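Local atomic coordinates of FKBO (Streptomyces hygroscopicus, PDB entry 4BPS), a protein that hydrolyses chorismate to a dihydroxycyclohexadiene carboxylic acid and pyruvate, a step in making the immunosuppressants FK506 and FK520. Residues 17-21 with 237-241; 37-41 with 55-59; 78-82 with 93-97; 204-208 with 272-278. One frame throughout, in Å; residues are numbered along the deposited sequence.

Contact 1: residues 17-21 with 237-241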
loop_
_atom_site.group_PDB
_atom_site.type_symbol
_atom_site.label_atom_id
_atom_site.label_comp_id
_atom_site.label_asym_id
_atom_site.label_seq_id
_atom_site.Cartn_x
_atom_site.Cartn_y
_atom_site.Cartn_z
ATOM N N VAL A 17 -17.342 -15.502 -7.851
ATOM C CA VAL A 17 -16.517 -14.689 -6.980
ATOM C C VAL A 17 -15.505 -13.927 -7.812
ATOM O O VAL A 17 -14.908 -14.472 -8.747
ATOM C CB VAL A 17 -15.806 -15.556 -5.899
ATOM C CG1 VAL A 17 -14.932 -16.624 -6.536
ATOM C CG2 VAL A 17 -14.993 -14.675 -4.975
ATOM N N THR A 18 -15.297 -12.665 -7.445
ATOM C CA THR A 18 -14.292 -11.810 -8.083
ATOM C C THR A 18 -13.347 -11.262 -7.007
ATOM O O THR A 18 -13.778 -10.713 -5.996
ATOM C CB THR A 18 -14.980 -10.645 -8.819
ATOM O OG1 THR A 18 -15.939 -11.167 -9.745
ATOM C CG2 THR A 18 -13.955 -9.774 -9.555
ATOM N N ALA A 19 -12.054 -11.397 -7.264
ATOM C CA ALA A 19 -11.014 -10.901 -6.356
ATOM C C ALA A 19 -10.848 -9.387 -6.518
ATOM O O ALA A 19 -11.245 -8.819 -7.531
ATOM C CB ALA A 19 -9.710 -11.610 -6.645
ATOM N N PRO A 20 -10.311 -8.702 -5.494
ATOM C CA PRO A 20 -10.262 -7.235 -5.552
ATOM C C PRO A 20 -9.442 -6.714 -6.703
ATOM O O PRO A 20 -8.458 -7.343 -7.124
ATOM C CB PRO A 20 -9.633 -6.843 -4.212
ATOM C CG PRO A 20 -9.958 -8.025 -3.301
ATOM C CD PRO A 20 -9.843 -9.223 -4.198
ATOM N N TYR A 21 -9.839 -5.553 -7.207
ATOM C CA TYR A 21 -9.117 -4.909 -8.288
ATOM C C TYR A 21 -9.329 -3.407 -8.188
ATOM O O TYR A 21 -10.204 -2.922 -7.472
ATOM C CB TYR A 21 -9.556 -5.443 -9.660
ATOM C CG TYR A 21 -11.016 -5.260 -10.007
ATOM C CD1 TYR A 21 -11.984 -6.168 -9.559
ATOM C CD2 TYR A 21 -11.430 -4.221 -10.804
ATOM C CE1 TYR A 21 -13.326 -6.036 -9.899
ATOM C CE2 TYR A 21 -12.766 -4.079 -11.163
ATOM C CZ TYR A 21 -13.717 -5.013 -10.724
ATOM O OH TYR A 21 -15.043 -4.899 -11.077
ATOM N N GLY A 237 -8.023 -15.722 -12.023
ATOM C CA GLY A 237 -8.833 -14.763 -11.311
ATOM C C GLY A 237 -8.055 -14.059 -10.216
ATOM O O GLY A 237 -8.460 -12.984 -9.774
ATOM N N GLY A 238 -6.942 -14.650 -9.782
ATOM C CA GLY A 238 -6.154 -14.061 -8.718
ATOM C C GLY A 238 -5.348 -12.862 -9.175
ATOM O O GLY A 238 -5.251 -12.561 -10.363
ATOM N N ARG A 239 -4.808 -12.165 -8.188
ATOM C CA ARG A 239 -4.159 -10.876 -8.394
ATOM C C ARG A 239 -2.775 -10.904 -7.789
ATOM O O ARG A 239 -2.530 -11.584 -6.783
ATOM C CB ARG A 239 -4.916 -9.764 -7.648
ATOM C CG ARG A 239 -6.421 -9.781 -7.834
ATOM C CD ARG A 239 -6.839 -9.476 -9.261
ATOM N NE ARG A 239 -8.287 -9.254 -9.290
ATOM C CZ ARG A 239 -9.060 -9.428 -10.352
ATOM N NH1 ARG A 239 -8.574 -9.797 -11.523
ATOM N NH2 ARG A 239 -10.359 -9.207 -10.234
ATOM N N LEU A 240 -1.873 -10.127 -8.370
ATOM C CA LEU A 240 -0.545 -9.941 -7.794
ATOM C C LEU A 240 -0.393 -8.485 -7.364
ATOM O O LEU A 240 -0.316 -7.595 -8.196
ATOM C CB LEU A 240 0.506 -10.319 -8.829
ATOM C CG LEU A 240 1.965 -10.290 -8.368
ATOM C CD1 LEU A 240 2.207 -11.205 -7.178
ATOM C CD2 LEU A 240 2.826 -10.724 -9.564
ATOM N N PHE A 241 -0.388 -8.245 -6.055
ATOM C CA PHE A 241 -0.218 -6.898 -5.514
ATOM C C PHE A 241 1.258 -6.675 -5.198
ATOM O O PHE A 241 1.854 -7.469 -4.454
ATOM C CB PHE A 241 -1.021 -6.750 -4.221
ATOM C CG PHE A 241 -2.502 -6.974 -4.402
ATOM C CD1 PHE A 241 -3.237 -6.185 -5.268
ATOM C CD2 PHE A 241 -3.161 -7.984 -3.725
ATOM C CE1 PHE A 241 -4.612 -6.392 -5.443
ATOM C CE2 PHE A 241 -4.535 -8.200 -3.887
ATOM C CZ PHE A 241 -5.260 -7.387 -4.726
HETATM O O HOH W 1 -11.147 -12.712 -9.668
#

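Contact 2: residues 37-41 with 55-59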
loop_
_atom_site.group_PDB
_atom_site.type_symbol
_atom_site.label_atom_id
_atom_site.label_comp_id
_atom_site.label_asym_id
_atom_site.label_seq_id
_atom_site.Cartn_x
_atom_site.Cartn_y
_atom_site.Cartn_z
ATOM N N THR A 37 -19.808 -2.848 -8.069
ATOM C CA THR A 37 -18.651 -3.552 -7.530
ATOM C C THR A 37 -17.743 -2.680 -6.659
ATOM O O THR A 37 -16.755 -3.184 -6.122
ATOM C CB THR A 37 -17.789 -4.141 -8.672
ATOM O OG1 THR A 37 -17.223 -3.084 -9.452
ATOM C CG2 THR A 37 -18.610 -5.083 -9.575
ATOM N N VAL A 38 -18.051 -1.398 -6.499
ATOM C CA VAL A 38 -17.202 -0.513 -5.700
ATOM C C VAL A 38 -17.198 -0.951 -4.246
ATOM O O VAL A 38 -18.254 -1.115 -3.636
ATOM C CB VAL A 38 -17.684 0.956 -5.819
ATOM C CG1 VAL A 38 -16.964 1.860 -4.842
ATOM C CG2 VAL A 38 -17.468 1.482 -7.229
ATOM N N LEU A 39 -15.997 -1.125 -3.705
ATOM C CA LEU A 39 -15.789 -1.466 -2.303
ATOM C C LEU A 39 -15.464 -0.214 -1.509
ATOM O O LEU A 39 -16.051 0.002 -0.466
ATOM C CB LEU A 39 -14.632 -2.447 -2.134
ATOM C CG LEU A 39 -14.851 -3.933 -2.203
ATOM C CD1 LEU A 39 -13.510 -4.621 -2.163
ATOM C CD2 LEU A 39 -15.696 -4.382 -0.999
ATOM N N GLY A 40 -14.531 0.600 -1.990
ATOM C CA GLY A 40 -14.090 1.738 -1.209
ATOM C C GLY A 40 -13.224 2.650 -2.041
ATOM O O GLY A 40 -12.824 2.281 -3.147
ATOM N N LEU A 41 -12.938 3.828 -1.492
ATOM C CA LEU A 41 -12.332 4.909 -2.254
ATOM C C LEU A 41 -11.319 5.663 -1.409
ATOM O O LEU A 41 -11.607 6.024 -0.265
ATOM C CB LEU A 41 -13.432 5.905 -2.701
ATOM C CG LEU A 41 -14.644 5.413 -3.493
ATOM C CD1 LEU A 41 -15.775 5.080 -2.554
ATOM C CD2 LEU A 41 -15.050 6.483 -4.453
ATOM N N ASP A 55 -22.690 5.775 0.956
ATOM C CA ASP A 55 -23.544 4.708 0.449
ATOM C C ASP A 55 -22.873 3.341 0.503
ATOM O O ASP A 55 -22.794 2.622 -0.510
ATOM C CB ASP A 55 -24.018 5.009 -0.967
ATOM C CG ASP A 55 -25.202 4.137 -1.380
ATOM O OD1 ASP A 55 -25.949 3.668 -0.483
ATOM O OD2 ASP A 55 -25.389 3.912 -2.596
ATOM N N GLY A 56 -22.406 2.986 1.698
ATOM C CA GLY A 56 -21.809 1.692 1.931
ATOM C C GLY A 56 -20.334 1.575 1.590
ATOM O O GLY A 56 -19.701 0.529 1.850
ATOM N N ALA A 57 -19.745 2.620 1.014
ATOM C CA ALA A 57 -18.362 2.509 0.564
ATOM C C ALA A 57 -17.461 3.315 1.495
ATOM O O ALA A 57 -17.653 4.523 1.614
ATOM C CB ALA A 57 -18.243 3.028 -0.856
ATOM N N PRO A 58 -16.507 2.664 2.182
ATOM C CA PRO A 58 -15.542 3.430 2.974
ATOM C C PRO A 58 -14.817 4.436 2.098
ATOM O O PRO A 58 -14.417 4.103 0.969
ATOM C CB PRO A 58 -14.564 2.366 3.467
ATOM C CG PRO A 58 -15.327 1.115 3.483
ATOM C CD PRO A 58 -16.328 1.217 2.358
ATOM N N ARG A 59 -14.590 5.626 2.648
ATOM C CA ARG A 59 -13.900 6.670 1.925
ATOM C C ARG A 59 -13.073 7.531 2.859
ATOM O O ARG A 59 -13.496 7.812 3.986
ATOM C CB ARG A 59 -14.954 7.548 1.225
ATOM C CG ARG A 59 -14.445 8.790 0.560
ATOM C CD ARG A 59 -14.655 9.984 1.486
ATOM N NE ARG A 59 -14.167 11.221 0.897
ATOM C CZ ARG A 59 -14.506 12.431 1.328
ATOM N NH1 ARG A 59 -15.354 12.565 2.342
ATOM N NH2 ARG A 59 -14.018 13.506 0.721
HETATM O O HOH W 2 -19.282 -0.379 -1.081
#

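Contact 3: residues 78-82 with 93-97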
loop_
_atom_site.group_PDB
_atom_site.type_symbol
_atom_site.label_atom_id
_atom_site.label_comp_id
_atom_site.label_asym_id
_atom_site.label_seq_id
_atom_site.Cartn_x
_atom_site.Cartn_y
_atom_site.Cartn_z
ATOM N N ALA A 78 -14.651 -5.252 -6.100
ATOM C CA ALA A 78 -14.595 -6.714 -6.181
ATOM C C ALA A 78 -15.879 -7.203 -6.828
ATOM O O ALA A 78 -15.889 -7.500 -8.014
ATOM C CB ALA A 78 -14.368 -7.336 -4.790
ATOM N N GLN A 79 -16.937 -7.294 -6.043
ATOM C CA GLN A 79 -18.281 -7.485 -6.566
ATOM C C GLN A 79 -19.202 -6.778 -5.588
ATOM O O GLN A 79 -18.725 -6.158 -4.633
ATOM C CB GLN A 79 -18.620 -8.961 -6.751
ATOM C CG GLN A 79 -18.680 -9.785 -5.505
ATOM C CD GLN A 79 -18.592 -11.290 -5.820
ATOM O OE1 GLN A 79 -17.537 -11.905 -5.612
ATOM N NE2 GLN A 79 -19.694 -11.887 -6.265
ATOM N N ARG A 80 -20.510 -6.830 -5.827
ATOM C CA ARG A 80 -21.446 -6.112 -4.984
ATOM C C ARG A 80 -21.198 -6.384 -3.499
ATOM O O ARG A 80 -21.295 -7.519 -3.068
ATOM C CB ARG A 80 -22.858 -6.568 -5.377
ATOM C CG ARG A 80 -23.968 -5.985 -4.519
ATOM C CD ARG A 80 -25.375 -6.428 -4.980
ATOM N NE ARG A 80 -25.512 -7.880 -5.211
ATOM C CZ ARG A 80 -25.727 -8.785 -4.249
ATOM N NH1 ARG A 80 -25.845 -8.408 -2.987
ATOM N NH2 ARG A 80 -25.857 -10.077 -4.549
ATOM N N PRO A 81 -20.899 -5.349 -2.706
ATOM C CA PRO A 81 -20.693 -5.631 -1.286
ATOM C C PRO A 81 -21.989 -6.088 -0.633
ATOM O O PRO A 81 -23.086 -5.588 -0.939
ATOM C CB PRO A 81 -20.258 -4.281 -0.720
ATOM C CG PRO A 81 -19.579 -3.598 -1.906
ATOM C CD PRO A 81 -20.444 -3.993 -3.066
ATOM N N VAL A 82 -21.842 -7.011 0.308
ATOM C CA VAL A 82 -22.988 -7.567 0.987
ATOM C C VAL A 82 -23.282 -6.889 2.326
ATOM O O VAL A 82 -24.411 -6.996 2.831
ATOM C CB VAL A 82 -22.828 -9.102 1.207
ATOM C CG1 VAL A 82 -22.642 -9.790 -0.163
ATOM C CG2 VAL A 82 -21.711 -9.454 2.172
ATOM N N ALA A 93 -16.207 -2.422 4.077
ATOM C CA ALA A 93 -17.206 -3.057 3.222
ATOM C C ALA A 93 -16.696 -4.447 2.901
ATOM O O ALA A 93 -15.489 -4.630 2.682
ATOM C CB ALA A 93 -17.402 -2.270 1.923
ATOM N N ARG A 94 -17.604 -5.422 2.844
ATOM C CA ARG A 94 -17.198 -6.793 2.547
ATOM C C ARG A 94 -18.090 -7.375 1.463
ATOM O O ARG A 94 -19.296 -7.068 1.383
ATOM C CB ARG A 94 -17.275 -7.675 3.812
ATOM C CG ARG A 94 -18.690 -7.980 4.297
ATOM C CD ARG A 94 -18.687 -8.692 5.686
ATOM N NE ARG A 94 -20.054 -9.091 6.044
ATOM C CZ ARG A 94 -20.664 -10.193 5.596
ATOM N NH1 ARG A 94 -20.014 -11.054 4.825
ATOM N NH2 ARG A 94 -21.937 -10.437 5.899
ATOM N N THR A 95 -17.485 -8.229 0.644
ATOM C CA THR A 95 -18.225 -9.228 -0.115
ATOM C C THR A 95 -18.163 -10.512 0.703
ATOM O O THR A 95 -17.554 -10.539 1.764
ATOM C CB THR A 95 -17.613 -9.448 -1.489
ATOM O OG1 THR A 95 -16.319 -10.043 -1.327
ATOM C CG2 THR A 95 -17.518 -8.131 -2.264
ATOM N N ASP A 96 -18.777 -11.609 0.264
ATOM C CA ASP A 96 -18.617 -12.827 1.035
ATOM C C ASP A 96 -17.163 -13.291 1.099
ATOM O O ASP A 96 -16.760 -13.886 2.111
ATOM C CB ASP A 96 -19.541 -13.926 0.531
ATOM C CG ASP A 96 -20.997 -13.679 0.936
ATOM O OD1 ASP A 96 -21.256 -13.029 1.977
ATOM O OD2 ASP A 96 -21.908 -14.159 0.232
ATOM N N ALA A 97 -16.349 -12.950 0.095
ATOM C CA ALA A 97 -14.971 -13.438 0.027
ATOM C C ALA A 97 -13.881 -12.446 0.436
ATOM O O ALA A 97 -12.778 -12.895 0.791
ATOM C CB ALA A 97 -14.677 -13.956 -1.381
HETATM O O HOH W 3 -15.671 -10.806 -3.891
HETATM O O HOH W 4 -17.697 -12.813 -2.670
#

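Contact 4: residues 204-208 with 272-278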
loop_
_atom_site.group_PDB
_atom_site.type_symbol
_atom_site.label_atom_id
_atom_site.label_comp_id
_atom_site.label_asym_id
_atom_site.label_seq_id
_atom_site.Cartn_x
_atom_site.Cartn_y
_atom_site.Cartn_z
ATOM N N ILE A 204 5.318 -12.893 -1.008
ATOM C CA ILE A 204 6.445 -13.080 -1.903
ATOM C C ILE A 204 7.573 -12.143 -1.518
ATOM O O ILE A 204 7.361 -10.936 -1.312
ATOM C CB ILE A 204 5.989 -12.815 -3.370
ATOM C CG1 ILE A 204 4.875 -13.811 -3.738
ATOM C CG2 ILE A 204 7.159 -12.931 -4.330
ATOM C CD1 ILE A 204 3.966 -13.338 -4.881
ATOM N N GLU A 205 8.779 -12.708 -1.448
ATOM C CA GLU A 205 9.997 -11.927 -1.206
ATOM C C GLU A 205 10.750 -11.680 -2.518
ATOM O O GLU A 205 10.427 -12.270 -3.558
ATOM C CB GLU A 205 10.906 -12.625 -0.184
ATOM C CG GLU A 205 10.269 -12.718 1.194
ATOM C CD GLU A 205 9.964 -11.349 1.788
ATOM O OE1 GLU A 205 10.912 -10.570 2.079
ATOM O OE2 GLU A 205 8.761 -11.025 1.939
ATOM N N ASN A 206 11.758 -10.810 -2.455
ATOM C CA ASN A 206 12.600 -10.428 -3.608
ATOM C C ASN A 206 13.984 -10.978 -3.341
ATOM O O ASN A 206 14.577 -10.618 -2.349
ATOM C CB ASN A 206 12.680 -8.881 -3.664
ATOM C CG ASN A 206 13.654 -8.309 -4.730
ATOM O OD1 ASN A 206 14.652 -8.915 -5.125
ATOM N ND2 ASN A 206 13.341 -7.086 -5.177
ATOM N N PRO A 207 14.539 -11.824 -4.222
ATOM C CA PRO A 207 15.824 -12.488 -3.917
ATOM C C PRO A 207 17.092 -11.655 -3.670
ATOM O O PRO A 207 18.113 -12.174 -3.191
ATOM C CB PRO A 207 16.074 -13.324 -5.186
ATOM C CG PRO A 207 14.859 -13.464 -5.852
ATOM C CD PRO A 207 13.945 -12.339 -5.466
ATOM N N ALA A 208 17.056 -10.397 -4.054
ATOM C CA ALA A 208 18.205 -9.487 -3.823
ATOM C C ALA A 208 17.868 -8.371 -2.835
ATOM O O ALA A 208 18.601 -7.369 -2.762
ATOM C CB ALA A 208 18.677 -8.904 -5.150
ATOM N N ARG A 272 11.916 -8.068 -10.845
ATOM C CA ARG A 272 12.457 -9.295 -10.264
ATOM C C ARG A 272 11.394 -10.006 -9.431
ATOM O O ARG A 272 11.265 -11.230 -9.488
ATOM C CB ARG A 272 13.699 -9.017 -9.418
ATOM C CG ARG A 272 14.442 -10.306 -9.100
ATOM C CD ARG A 272 15.653 -10.126 -8.200
ATOM N NE ARG A 272 16.504 -9.099 -8.764
ATOM C CZ ARG A 272 16.562 -7.855 -8.316
ATOM N NH1 ARG A 272 17.304 -6.961 -8.947
ATOM N NH2 ARG A 272 15.884 -7.491 -7.238
ATOM N N VAL A 273 10.626 -9.249 -8.656
ATOM C CA VAL A 273 9.645 -9.818 -7.758
ATOM C C VAL A 273 8.580 -10.588 -8.527
ATOM O O VAL A 273 8.111 -11.639 -8.099
ATOM C CB VAL A 273 9.004 -8.693 -6.933
ATOM C CG1 VAL A 273 7.728 -9.152 -6.272
ATOM C CG2 VAL A 273 9.988 -8.210 -5.901
ATOM N N ILE A 274 8.174 -10.029 -9.671
ATOM C CA ILE A 274 7.077 -10.608 -10.464
ATOM C C ILE A 274 7.546 -11.558 -11.572
ATOM O O ILE A 274 6.713 -12.093 -12.308
ATOM C CB ILE A 274 6.165 -9.499 -11.064
ATOM C CG1 ILE A 274 6.883 -8.761 -12.215
ATOM C CG2 ILE A 274 5.680 -8.568 -9.948
ATOM C CD1 ILE A 274 6.085 -7.623 -12.852
ATOM N N GLY A 275 8.851 -11.785 -11.679
ATOM C CA GLY A 275 9.398 -12.604 -12.744
ATOM C C GLY A 275 9.083 -14.070 -12.575
ATOM O O GLY A 275 8.874 -14.548 -11.465
ATOM N N ALA A 276 9.084 -14.780 -13.697
ATOM C CA ALA A 276 8.699 -16.182 -13.755
ATOM C C ALA A 276 9.386 -17.039 -12.696
ATOM O O ALA A 276 8.706 -17.820 -12.022
ATOM C CB ALA A 276 8.984 -16.751 -15.148
ATOM N N GLU A 277 10.700 -16.928 -12.565
ATOM C CA GLU A 277 11.386 -17.842 -11.685
ATOM C C GLU A 277 11.143 -17.488 -10.224
ATOM O O GLU A 277 11.035 -18.393 -9.400
ATOM C CB GLU A 277 12.885 -17.904 -12.022
ATOM C CG GLU A 277 13.714 -18.834 -11.157
ATOM C CD GLU A 277 13.326 -20.285 -11.218
ATOM O OE1 GLU A 277 12.586 -20.704 -12.125
ATOM O OE2 GLU A 277 13.803 -21.040 -10.334
ATOM N N ASN A 278 11.030 -16.203 -9.889
ATOM C CA ASN A 278 10.731 -15.861 -8.506
ATOM C C ASN A 278 9.334 -16.343 -8.140
ATOM O O ASN A 278 9.113 -16.882 -7.049
ATOM C CB ASN A 278 10.845 -14.347 -8.246
ATOM C CG ASN A 278 10.830 -14.028 -6.771
ATOM O OD1 ASN A 278 11.599 -14.599 -6.011
ATOM N ND2 ASN A 278 9.920 -13.155 -6.349
#

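Contact 1: residues 17-21 with 237-241
Gly237 meets Ala19 through its carbonyl: O lies 3.6 Å from Ala19 CB, and the same oxygen accepts from a water that in turn accepts from Ala19 N. After Gly238, Arg239 carries most of the contact. A bend at chi2 (-66°) turns the chain along 17-21, where NH2 donates to Ala19 O at 2.9 Å in a nearly straight bond (164°) lying in the guanidinium plane. NE donates to Pro20 O, also at 2.9 Å, in a more bent bond; both donors sit above their carbonyl planes and not on a lone pair. A weak further bond runs from NE to Ala19 O. Tyr21 runs beside this arginine and points the same way, its CB over one guanidinium face and its CD1 3.5 Å from Arg239 NH2, with the two planes steeply inclined at 71°. Thr18 CG2 touches NH2 at the edge. NH1 is hydrogen-bonded to Ala344 O at the C-terminus. Phe241 closes the segment, with CZ 4.4 Å from Pro20 CB and Pro20 O near the plane of the ring at its edge. One cationic side chain thus serves two successive carbonyls of a stretch without regular structure, fastening the approach to strand 21-25 against the start of strand 239-249; the positive charge probably polarises both carbonyls.

Contact 2: residues 37-41 with 55-59
A classic beta bulge opens strand 38-44 just where it begins to pair with strand 57-62: Leu39 and Gly40 both face Trp76 of the strand on the other side. Across from the bulge, Leu39 O comes close to Pro58 CD, at 3.1 Å, and receives a longer CA-H...O contact from Ala57. Gly40 CA lies 3.2 Å from Pro58 O, a close approach. Regular parallel pairing then sets in at Leu41 and Arg59. Leu41 N donates to Pro58 O at 2.9 Å, approaching the oxygen nearly end-on (C=O...N 165°), and Arg59 CA returns a CA-H...O contact of 3.2 Å to Leu41 O. Leu41 carries its CG beside the backbone N (chi1 -55°), which brings CD1 back over the methyl of Ala57, 3.6 Å from its CB. Val38 CG1 reaches the same methyl from farther off, at 4.3 Å. Arg59 starts on the same face as Leu41, but its chain leads away to a salt bridge with Glu43. A water lies between Val38 O and Gly56 O, 2.9 Å from Val38 O; it has more acceptors in reach than protons to give, and the Gly56 bond is weak. The side chains of Leu39 and Pro58 pack on strands 90-94 and 98-105. Two neighbouring parallel strands, 13° apart over 38-41 and 57-59 and with a bulge at the entry, are thereby joined inside a mixed five-stranded sheet.

Contact 3: residues 78-82 with 93-97
Val82, Thr95 and Arg94 bury the most surface here. Val82 N donates to Arg94 O at 2.8 Å, in the carbonyl plane, and the valine side chain turns across the arginine at about a right angle. Its CG2, held between the backbone N and the carbonyl carbon, lies over one face of the Arg94 guanidinium, 3.5 Å from NH1, and also touches Asp96 OD1 at 3.6 Å. A long salt bridge links Arg94 NH1 to that carboxylate, while the stronger partner of the guanidinium is Glu83, reached through NE. Thr95 divides its two branches. CG2 meets Gln79, 3.3 Å from the backbone O and 3.8 Å from CG, whereas OG1 accepts from Ala97 N at 3.2 Å and from Tyr98 N. One water donates to Gln79 OE1 and accepts from Thr95 OG1, so the amide oxygen and the hydroxyl are joined across the segments; OE1 further accepts from Thr18 N. Pro81 fits alongside, its CA 3.3 Å from Arg94 O and its CB near Ala93 CB. An ST turn at Thr95 follows strand 90-94, packed against the loop that leads into strand 83-87; these two strands form an antiparallel beta hairpin, and the contact sits at the end away from its turn.

Contact 4: residues 204-208 with 272-278
Asn206 OD1 is gripped by two donors. Arg272 NH2 comes in on a lone pair, in the carbonyl plane, at 2.8 Å (N-H...O 151°), and Ala208 N donates at 3.0 Å from a position tilted out of that plane, closing an Asx turn. The asparagine reaches both because its CG stands anti to the backbone N (chi1 174°). Its amide and the arginine's guanidinium are turned 42° from each other, and Asn269 OD1 accepts from both Asn206 ND2 and Arg272 NH2, which fixes the rotation of the amide. Over one guanidinium face lies Ala208 CB, 3.8 Å from NH2, and the arginine's CD passes Pro207 CD. Further along the helical segment, Asn278 ND2 makes a second polar link. It donates to Glu205 O at 3.0 Å, nearly in line with the carbonyl bond, and to Val273 O at 2.9 Å, both acceptors close to its amide plane. The buried amide therefore ties Val273 O to Glu205 O of the loop. Asn278 OD1 rests 3.3 Å from Pro207 CD. Ile204 CG2 lies against Asn278 ND2 in a van der Waals contact of 3.4 Å, and Val273 CG2, in one of two conformers, meets Asn206 CB. Asn206 also lies about 4 Å, side chain to side chain, from the substrate-binding Arg228. The loop after strand 201-204 is thus held against the junction of helices 259-274 and 276-281, with Ile204 packing on Ala229 of strand 229-232.

Along the chain, contacts 2 and 3 come in series, both nested within the loop closed by contact 1, while contact 4 crosses contact 1. Contacts 1, 2 and 3 form one neighbourhood: centres of 2 and 3 lie 10 Å apart, those of 1 and 3 lie 13 Å apart, and probable hydrogen bonds join Thr18 to Gln79, Thr37 to Ala78 and, weakly, Tyr21 OH to Thr37 OG1. Contact 4 sits 32 Å from contact 2 and 30 Å from contact 3, centre to centre, but meets contact 1, whose Leu240 packs on Ile204 and Ile274. Leu240 on strand 239-249 thus links contact 1 to contact 4, which lies at helices 259-274 and 276-281 near substrate-binding residues.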